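Local coordinates for beta-L-arabinobiosidase (PDB 5MQR), which probably acts as a glycoside hydrolase, a beta-L-arabinobiosidase that may also cleave sialic acid, in plant pectin breakdown by a gut bacterium, at residues Ala479-Leu487 and Gln596-Ile604. Numbering follows the deposited sequence.
Sequences AGQNDKGIL and QEPLAEYRI. With CA (calcium ion), chain J.
Ala479 and Tyr602 form an antiparallel non-hydrogen-bonded pair, and one residue on Gly480 N donates to Glu601 O at 3.0 Å, just where the chain leaves strand 470-479 for the loop. Gln481 then takes over with its side chain: bent at chi2 (-62°), it turns its amide back so that OE1 accepts from Glu601 N at 2.9 Å, nearly straight, while NE2 gives to Glu601 O at 3.1 Å. That carbonyl is thus gripped by Gly480 N and Gln481 NE2 from opposite faces of its plane. The Tyr602 ring reaches in between Gln481 and Leu487, with Leu487 CB over one face in a CH-pi contact (3.7 Å to the centroid), Gln481 NE2 lying obliquely 3.5 Å from Tyr602 CE1 (amide and ring planes 72° apart), and Ala479 CB against Tyr602 CD1. The Tyr602 hydroxyl meets water 1, which also bridges Gln481 NE2 and Lys484 O. A leucine in place of Tyr602 would probably leave water 1 without its hydroxyl partner and Leu487 CB without a ring face. Ahead of the strand, Glu597 OE1 binds calcium together with Asp452, Asp454 and Asp457. Strand 600-610 runs between strands 470-479 and 447-452; loop 480-486, in the sialidase-like CBM region, crosses to strand 487-492 of the mixed sheet, and Tyr602 and Leu487 pack between the two sheets on Leu504.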
ATOM      1  N   ALA A 479     -18.950 -26.126 -14.862  1.00 28.60           N
ATOM      2  CA  ALA A 479     -18.010 -26.952 -15.612  1.00 28.79           C
ATOM      3  C   ALA A 479     -18.613 -27.333 -16.961  1.00 29.24           C
ATOM      4  O   ALA A 479     -19.770 -27.737 -17.036  1.00 30.66           O
ATOM      5  CB  ALA A 479     -17.695 -28.210 -14.814  1.00 28.86           C
ATOM      6  N   GLY A 480     -17.827 -27.255 -18.028  1.00 29.08           N
ATOM      7  CA  GLY A 480     -18.305 -27.644 -19.358  1.00 29.55           C
ATOM      8  C   GLY A 480     -18.409 -29.144 -19.627  1.00 30.15           C
ATOM      9  O   GLY A 480     -18.719 -29.545 -20.749  1.00 31.08           O
ATOM     10  N   GLN A 481     -18.121 -29.966 -18.617  1.00 30.04           N
ATOM     11  CA  GLN A 481     -18.065 -31.419 -18.733  1.00 30.59           C
ATOM     12  C   GLN A 481     -17.957 -31.976 -17.322  1.00 30.67           C
ATOM     13  O   GLN A 481     -17.604 -31.238 -16.400  1.00 29.97           O
ATOM     14  CB  GLN A 481     -16.856 -31.862 -19.569  1.00 30.39           C
ATOM     15  CG  GLN A 481     -15.481 -31.560 -18.949  1.00 29.79           C
ATOM     16  CD  GLN A 481     -15.224 -30.081 -18.760  1.00 29.22           C
ATOM     17  OE1 GLN A 481     -15.273 -29.315 -19.718  1.00 29.46           O
ATOM     18  NE2 GLN A 481     -14.949 -29.671 -17.534  1.00 28.91           N
ATOM     19  N   ASN A 482     -18.254 -33.261 -17.153  1.00 31.64           N
ATOM     20  CA  ASN A 482     -18.021 -33.964 -15.885  1.00 32.27           C
ATOM     21  C   ASN A 482     -17.405 -35.385 -16.040  1.00 33.35           C
ATOM     22  O   ASN A 482     -17.417 -36.193 -15.097  1.00 34.21           O
ATOM     23  CB  ASN A 482     -19.342 -34.021 -15.091  1.00 32.71           C
ATOM     24  CG  ASN A 482     -20.346 -35.035 -15.655  1.00 33.25           C
ATOM     25  OD1 ASN A 482     -20.197 -35.540 -16.776  1.00 33.53           O
ATOM     26  ND2 ASN A 482     -21.381 -35.317 -14.878  1.00 32.91           N
ATOM     27  N   ASP A 483     -16.861 -35.686 -17.213  1.00 33.78           N
ATOM     28  CA  ASP A 483     -16.295 -37.009 -17.476  1.00 34.36           C
ATOM     29  C   ASP A 483     -14.819 -36.940 -17.885  1.00 33.60           C
ATOM     30  O   ASP A 483     -14.252 -37.940 -18.286  1.00 33.57           O
ATOM     31  CB  ASP A 483     -17.134 -37.719 -18.548  1.00 35.41           C
ATOM     32  CG  ASP A 483     -17.165 -36.970 -19.878  1.00 35.69           C
ATOM     33  OD1 ASP A 483     -16.610 -35.860 -19.998  1.00 35.75           O
ATOM     34  OD2 ASP A 483     -17.779 -37.495 -20.820  1.00 37.90           O
ATOM     35  N   LYS A 484     -14.213 -35.756 -17.777  1.00 32.87           N
ATOM     36  CA  LYS A 484     -12.811 -35.534 -18.126  1.00 32.01           C
ATOM     37  C   LYS A 484     -12.315 -34.238 -17.455  1.00 30.95           C
ATOM     38  O   LYS A 484     -13.120 -33.414 -17.003  1.00 30.24           O
ATOM     39  CB  LYS A 484     -12.636 -35.428 -19.640  1.00 32.41           C
ATOM     40  CG  LYS A 484     -13.342 -34.233 -20.265  1.00 33.23           C
ATOM     41  CD  LYS A 484     -13.101 -34.133 -21.765  1.00 34.20           C
ATOM     42  CE  LYS A 484     -13.971 -35.097 -22.572  1.00 35.40           C
ATOM     43  NZ  LYS A 484     -15.397 -34.678 -22.572  1.00 36.31           N
ATOM     44  N   GLY A 485     -11.000 -34.060 -17.425  1.00 29.77           N
ATOM     45  CA  GLY A 485     -10.394 -32.877 -16.841  1.00 29.46           C
ATOM     46  C   GLY A 485     -10.396 -32.881 -15.318  1.00 29.21           C
ATOM     47  O   GLY A 485     -10.997 -33.745 -14.661  1.00 29.64           O
ATOM     48  N   ILE A 486      -9.735 -31.880 -14.764  1.00 28.70           N
ATOM     49  CA  ILE A 486      -9.719 -31.675 -13.329  1.00 28.61           C
ATOM     50  C   ILE A 486      -9.664 -30.175 -13.044  1.00 27.23           C
ATOM     51  O   ILE A 486      -9.024 -29.431 -13.778  1.00 26.65           O
ATOM     52  CB  ILE A 486      -8.549 -32.458 -12.677  1.00 29.72           C
ATOM     53  CG1 ILE A 486      -8.641 -32.420 -11.140  1.00 31.01           C
ATOM     54  CG2 ILE A 486      -7.208 -31.895 -13.118  1.00 29.48           C
ATOM     55  CD1 ILE A 486      -7.702 -33.397 -10.426  1.00 31.50           C
ATOM     56  N   LEU A 487     -10.380 -29.734 -12.005  1.00 26.53           N
ATOM     57  CA  LEU A 487     -10.210 -28.380 -11.468  1.00 25.58           C
ATOM     58  C   LEU A 487      -9.868 -28.477  -9.996  1.00 25.13           C
ATOM     59  O   LEU A 487     -10.633 -29.051  -9.226  1.00 25.39           O
ATOM     60  CB  LEU A 487     -11.474 -27.548 -11.640  1.00 25.60           C
ATOM     61  CG  LEU A 487     -11.361 -26.102 -11.156  1.00 24.88           C
ATOM     62  CD1 LEU A 487     -10.434 -25.274 -12.037  1.00 24.29           C
ATOM     63  CD2 LEU A 487     -12.739 -25.497 -11.112  1.00 25.12           C
ATOM     64  N   GLN A 596      -2.589 -33.313 -28.067  1.00 30.41           N
ATOM     65  CA  GLN A 596      -3.588 -32.581 -27.297  1.00 31.89           C
ATOM     66  C   GLN A 596      -4.347 -33.500 -26.345  1.00 32.71           C
ATOM     67  O   GLN A 596      -4.391 -34.708 -26.550  1.00 32.92           O
ATOM     68  CB  GLN A 596      -4.642 -31.986 -28.214  1.00 33.45           C
ATOM     69  CG  GLN A 596      -4.219 -30.790 -29.030  1.00 34.70           C
ATOM     70  CD  GLN A 596      -5.339 -30.359 -29.962  1.00 36.87           C
ATOM     71  OE1 GLN A 596      -6.501 -30.272 -29.563  1.00 38.26           O
ATOM     72  NE2 GLN A 596      -5.002 -30.104 -31.209  1.00 38.53           N
ATOM     73  N   GLU A 597      -4.942 -32.893 -25.314  1.00 32.83           N
ATOM     74  CA  GLU A 597      -5.877 -33.531 -24.375  1.00 33.94           C
ATOM     75  C   GLU A 597      -7.225 -33.101 -24.892  1.00 32.58           C
ATOM     76  O   GLU A 597      -7.339 -32.000 -25.428  1.00 31.61           O
ATOM     77  CB  GLU A 597      -5.762 -32.942 -22.929  1.00 35.93           C
ATOM     78  CG  GLU A 597      -4.945 -33.731 -21.922  1.00 37.95           C
ATOM     79  CD  GLU A 597      -4.898 -33.097 -20.496  1.00 39.20           C
ATOM     80  OE1 GLU A 597      -5.213 -31.864 -20.215  1.00 36.32           O
ATOM     81  OE2 GLU A 597      -4.521 -33.915 -19.609  1.00 42.02           O
ATOM     82  N   PRO A 598      -8.274 -33.887 -24.648  1.00 32.75           N
ATOM     83  CA  PRO A 598      -9.612 -33.354 -24.979  1.00 32.81           C
ATOM     84  C   PRO A 598      -9.945 -32.132 -24.119  1.00 31.66           C
ATOM     85  O   PRO A 598      -9.605 -32.092 -22.940  1.00 30.99           O
ATOM     86  CB  PRO A 598     -10.568 -34.524 -24.661  1.00 33.48           C
ATOM     87  CG  PRO A 598      -9.688 -35.743 -24.560  1.00 33.84           C
ATOM     88  CD  PRO A 598      -8.347 -35.240 -24.069  1.00 33.44           C
ATOM     89  N   LEU A 599     -10.622 -31.159 -24.713  1.00 31.50           N
ATOM     90  CA  LEU A 599     -10.859 -29.867 -24.071  1.00 31.20           C
ATOM     91  C   LEU A 599     -11.651 -29.986 -22.779  1.00 30.61           C
ATOM     92  O   LEU A 599     -12.692 -30.632 -22.760  1.00 30.98           O
ATOM     93  CB  LEU A 599     -11.626 -28.960 -25.027  1.00 31.97           C
ATOM     94  CG  LEU A 599     -11.907 -27.526 -24.565  1.00 32.34           C
ATOM     95  CD1 LEU A 599     -10.598 -26.750 -24.373  1.00 31.30           C
ATOM     96  CD2 LEU A 599     -12.832 -26.871 -25.599  1.00 33.00           C
ATOM     97  N   ALA A 600     -11.146 -29.358 -21.713  1.00 29.97           N
ATOM     98  CA  ALA A 600     -11.890 -29.168 -20.472  1.00 29.75           C
ATOM     99  C   ALA A 600     -12.036 -27.682 -20.251  1.00 29.80           C
ATOM    100  O   ALA A 600     -11.061 -26.929 -20.430  1.00 29.03           O
ATOM    101  CB  ALA A 600     -11.160 -29.798 -19.294  1.00 29.57           C
ATOM    102  N   GLU A 601     -13.250 -27.265 -19.872  1.00 30.08           N
ATOM    103  CA  GLU A 601     -13.565 -25.876 -19.568  1.00 30.03           C
ATOM    104  C   GLU A 601     -14.134 -25.761 -18.156  1.00 28.22           C
ATOM    105  O   GLU A 601     -14.907 -26.610 -17.723  1.00 27.49           O
ATOM    106  CB  GLU A 601     -14.630 -25.313 -20.528  1.00 32.71           C
ATOM    107  CG  GLU A 601     -14.381 -25.548 -22.009  1.00 35.50           C
ATOM    108  CD  GLU A 601     -15.236 -24.642 -22.884  1.00 37.56           C
ATOM    109  OE1 GLU A 601     -16.483 -24.643 -22.740  1.00 41.43           O
ATOM    110  OE2 GLU A 601     -14.659 -23.917 -23.707  1.00 38.70           O
ATOM    111  N   TYR A 602     -13.792 -24.667 -17.480  1.00 26.84           N
ATOM    112  CA  TYR A 602     -14.426 -24.266 -16.213  1.00 26.53           C
ATOM    113  C   TYR A 602     -14.684 -22.776 -16.231  1.00 26.61           C
ATOM    114  O   TYR A 602     -13.929 -22.011 -16.825  1.00 26.82           O
ATOM    115  CB  TYR A 602     -13.540 -24.627 -15.022  1.00 25.78           C
ATOM    116  CG  TYR A 602     -13.169 -26.084 -15.020  1.00 25.85           C
ATOM    117  CD1 TYR A 602     -14.027 -27.040 -14.485  1.00 26.12           C
ATOM    118  CD2 TYR A 602     -11.986 -26.523 -15.630  1.00 25.66           C
ATOM    119  CE1 TYR A 602     -13.703 -28.396 -14.514  1.00 26.41           C
ATOM    120  CE2 TYR A 602     -11.670 -27.877 -15.675  1.00 25.86           C
ATOM    121  CZ  TYR A 602     -12.520 -28.801 -15.104  1.00 26.19           C
ATOM    122  OH  TYR A 602     -12.188 -30.127 -15.137  1.00 26.56           O
ATOM    123  N   ARG A 603     -15.753 -22.365 -15.569  1.00 26.91           N
ATOM    124  CA  ARG A 603     -16.115 -20.968 -15.490  1.00 27.14           C
ATOM    125  C   ARG A 603     -16.409 -20.541 -14.041  1.00 26.59           C
ATOM    126  O   ARG A 603     -17.069 -21.274 -13.300  1.00 26.45           O
ATOM    127  CB  ARG A 603     -17.343 -20.739 -16.326  1.00 28.29           C
ATOM    128  CG  ARG A 603     -17.104 -20.851 -17.810  1.00 29.36           C
ATOM    129  CD  ARG A 603     -18.439 -20.784 -18.508  1.00 30.34           C
ATOM    130  NE  ARG A 603     -18.310 -20.777 -19.950  1.00 31.24           N
ATOM    131  CZ  ARG A 603     -18.039 -21.836 -20.701  1.00 31.80           C
ATOM    132  NH1 ARG A 603     -17.817 -23.029 -20.164  1.00 32.60           N
ATOM    133  NH2 ARG A 603     -17.967 -21.695 -22.013  1.00 32.41           N
ATOM    134  N   ILE A 604     -15.929 -19.362 -13.644  1.00 25.96           N
ATOM    135  CA  ILE A 604     -16.301 -18.795 -12.343  1.00 25.64           C
ATOM    136  C   ILE A 604     -16.840 -17.381 -12.512  1.00 25.09           C
ATOM    137  O   ILE A 604     -16.528 -16.696 -13.477  1.00 24.67           O
ATOM    138  CB  ILE A 604     -15.161 -18.862 -11.296  1.00 25.42           C
ATOM    139  CG1 ILE A 604     -13.919 -18.116 -11.778  1.00 25.42           C
ATOM    140  CG2 ILE A 604     -14.805 -20.318 -11.010  1.00 25.85           C
ATOM    141  CD1 ILE A 604     -12.815 -18.011 -10.739  1.00 25.47           C
TER
HETATM  142 CA    CA J1209      -3.836 -29.898 -18.951  1.00 28.68          CA
HETATM  143  O   HOH W   1     -14.444 -31.505 -15.360  1.00 23.20           O
HETATM  144  O   HOH W   2     -15.346 -30.110 -22.487  1.00 29.00           O
HETATM  145  O   HOH W   3      -2.027 -31.405 -18.228  1.00 24.56           O
HETATM  146  O   HOH W   4      -4.195 -30.316 -16.587  1.00 21.70           O